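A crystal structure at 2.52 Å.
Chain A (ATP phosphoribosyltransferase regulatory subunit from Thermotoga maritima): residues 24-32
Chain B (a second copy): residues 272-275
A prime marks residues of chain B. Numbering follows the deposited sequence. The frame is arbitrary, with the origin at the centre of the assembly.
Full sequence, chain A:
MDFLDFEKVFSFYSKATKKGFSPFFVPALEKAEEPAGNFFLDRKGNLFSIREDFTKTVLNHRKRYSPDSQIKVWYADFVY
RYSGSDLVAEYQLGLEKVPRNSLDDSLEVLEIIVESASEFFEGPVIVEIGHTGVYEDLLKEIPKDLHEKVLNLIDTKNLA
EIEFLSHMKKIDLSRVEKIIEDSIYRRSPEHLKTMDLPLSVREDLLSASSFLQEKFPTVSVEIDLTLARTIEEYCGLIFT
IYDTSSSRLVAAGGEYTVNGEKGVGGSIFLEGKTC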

# COMPACT_ATOMS: atom_id res chain seq x y z
N PHE A 24 -30.25 -5.60 0.03
CA PHE A 24 -29.05 -5.26 -0.67
C PHE A 24 -27.81 -5.61 0.14
O PHE A 24 -27.49 -4.93 1.08
CB PHE A 24 -29.06 -3.77 -1.00
CG PHE A 24 -27.87 -3.31 -1.80
CD1 PHE A 24 -27.85 -3.48 -3.18
CD2 PHE A 24 -26.75 -2.74 -1.16
CE1 PHE A 24 -26.76 -3.04 -3.92
CE2 PHE A 24 -25.65 -2.29 -1.90
CZ PHE A 24 -25.65 -2.44 -3.28
N PHE A 25 -27.09 -6.67 -0.23
CA PHE A 25 -25.86 -7.08 0.48
C PHE A 25 -24.69 -7.23 -0.46
O PHE A 25 -24.80 -7.96 -1.41
CB PHE A 25 -26.08 -8.42 1.20
CG PHE A 25 -27.00 -8.32 2.35
CD1 PHE A 25 -28.36 -8.09 2.15
CD2 PHE A 25 -26.51 -8.43 3.66
CE1 PHE A 25 -29.20 -7.96 3.21
CE2 PHE A 25 -27.35 -8.32 4.74
CZ PHE A 25 -28.71 -8.07 4.51
N VAL A 26 -23.57 -6.57 -0.17
CA VAL A 26 -22.36 -6.59 -1.01
C VAL A 26 -21.15 -6.53 -0.10
O VAL A 26 -21.25 -6.12 1.05
CB VAL A 26 -22.31 -5.37 -1.99
CG1 VAL A 26 -23.35 -5.52 -3.03
CG2 VAL A 26 -22.57 -4.02 -1.26
N PRO A 27 -20.00 -7.01 -0.56
CA PRO A 27 -18.78 -6.90 0.23
C PRO A 27 -18.39 -5.46 0.63
O PRO A 27 -18.70 -4.50 -0.07
CB PRO A 27 -17.70 -7.57 -0.65
CG PRO A 27 -18.39 -8.20 -1.82
CD PRO A 27 -19.81 -7.75 -1.82
N ALA A 28 -17.73 -5.36 1.78
CA ALA A 28 -17.19 -4.12 2.34
C ALA A 28 -16.08 -3.44 1.52
O ALA A 28 -15.91 -2.22 1.57
CB ALA A 28 -16.65 -4.42 3.75
N LEU A 29 -15.29 -4.26 0.81
CA LEU A 29 -14.22 -3.77 -0.04
C LEU A 29 -14.59 -3.96 -1.53
O LEU A 29 -15.05 -5.01 -1.93
CB LEU A 29 -12.92 -4.52 0.28
CG LEU A 29 -12.04 -4.28 1.53
CD1 LEU A 29 -10.67 -4.98 1.38
CD2 LEU A 29 -11.79 -2.84 1.78
N GLU A 30 -14.38 -2.91 -2.32
CA GLU A 30 -14.59 -2.91 -3.78
C GLU A 30 -13.31 -2.49 -4.48
O GLU A 30 -12.51 -1.76 -3.91
CB GLU A 30 -15.65 -1.89 -4.19
CG GLU A 30 -17.09 -2.29 -3.95
CD GLU A 30 -18.07 -1.32 -4.61
OE1 GLU A 30 -18.97 -0.80 -3.90
OE2 GLU A 30 -17.93 -1.07 -5.83
N LYS A 31 -13.17 -2.90 -5.73
CA LYS A 31 -12.10 -2.45 -6.62
C LYS A 31 -12.25 -0.99 -6.96
O LYS A 31 -13.34 -0.44 -6.96
CB LYS A 31 -12.10 -3.27 -7.91
CG LYS A 31 -10.88 -4.19 -8.05
CD LYS A 31 -10.71 -4.73 -9.45
CE LYS A 31 -9.25 -5.05 -9.68
NZ LYS A 31 -9.09 -6.23 -10.61
N ALA A 32 -11.13 -0.37 -7.25
CA ALA A 32 -11.05 1.02 -7.68
C ALA A 32 -9.92 1.14 -8.71
O ALA A 32 -8.94 0.38 -8.69
CB ALA A 32 -10.78 1.90 -6.48
N GLY B 272 -21.51 -16.05 -3.91
CA GLY B 272 -21.60 -15.18 -5.07
C GLY B 272 -20.62 -14.05 -4.96
O GLY B 272 -19.54 -14.23 -4.43
N LYS B 273 -20.99 -12.90 -5.51
CA LYS B 273 -20.32 -11.59 -5.32
C LYS B 273 -18.82 -11.42 -5.65
O LYS B 273 -17.99 -12.27 -5.33
CB LYS B 273 -20.68 -11.01 -3.94
CG LYS B 273 -22.21 -11.10 -3.61
CD LYS B 273 -23.04 -10.00 -4.30
CE LYS B 273 -24.07 -10.58 -5.25
NZ LYS B 273 -23.85 -10.15 -6.67
N THR B 274 -18.48 -10.32 -6.30
CA THR B 274 -17.09 -10.04 -6.67
C THR B 274 -16.67 -8.77 -5.97
O THR B 274 -17.45 -7.81 -5.91
CB THR B 274 -16.96 -9.85 -8.20
OG1 THR B 274 -17.37 -11.06 -8.85
CG2 THR B 274 -15.50 -9.69 -8.61
N CYS B 275 -15.46 -8.76 -5.42
CA CYS B 275 -15.02 -7.64 -4.60
C CYS B 275 -14.23 -6.64 -5.42
O CYS B 275 -13.11 -6.90 -5.85
CB CYS B 275 -14.24 -8.13 -3.37
OXT CYS B 275 -14.83 -5.56 -5.65

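The chain A stretch is extended throughout except at Ala28, where phi/psi of -65/-31° puts a bend between the loop of Phe24 to Pro27 and the short strand that begins at Leu29. The chain B stretch, the last four residues of its chain, has no regular secondary structure. It begins at Gly272′, whose backbone angles of 122/-148° suit glycine, because a CB there would be jammed against the carbonyl O of the preceding residue. Lys273′ follows with a positive phi of 57°, and the chain then runs on to end beside the strand, where the CA atoms of Glu30 and Cys275′ lie 4.8 Å apart. The contact is small, burying 272 Å² over both sides.

One hydrogen bond joins the two stretches, and it is made by main-chain atoms: Lys31 N donates to Cys275′ OXT over 3.1 Å, with an angle of 143° at the hydrogen. The acceptor belongs to the C-terminal carboxylate, so the bond depends on the chain ending here. The same oxygen packs close to the strand backbone, with Cys275′ OXT 3.3 Å from Glu30 CA. One residue back, Leu29 O lies 3.5 Å from Cys275′ CB. The terminal residue thus meets three successive strand residues through their backbone atoms, and it gives up 85 Å² to the contact, more than any other residue in either stretch. Its SG is not modelled, so the side chain can be followed no further than CB.

Pro27 supplies the main apolar surface of chain A. Its CA-to-CB bond points toward chain B; its ring is compact, with a CG exo pucker, and the chain B stretch covers 52 Å² of the residue as a whole. Pro27 CG packs 4.4 Å from Cys275′ CB, while Pro27 CD reaches 4.0 Å from Lys273′ CB. Lys273′ also starts out toward chain A, and its aliphatic portion is what makes the contact: Lys273′ CD lies 4.0 Å from Phe25 O. The end of the side chain then leads away, and NZ is hydrogen-bonded elsewhere in the structure, so the methylenes can pack here without leaving the amine unsatisfied.

The other side chains contribute little. Phe25 and Leu29 are buried, but the ends of their side chains lead away from chain B, leaving their carbonyl oxygens as the nearest points of approach. The exposed Lys31 likewise sends its side-chain end away while its amide holds the carboxylate. The CA-to-CB bond of Thr274′ points away from chain A, and its OG1 is hydrogen-bonded elsewhere in the structure.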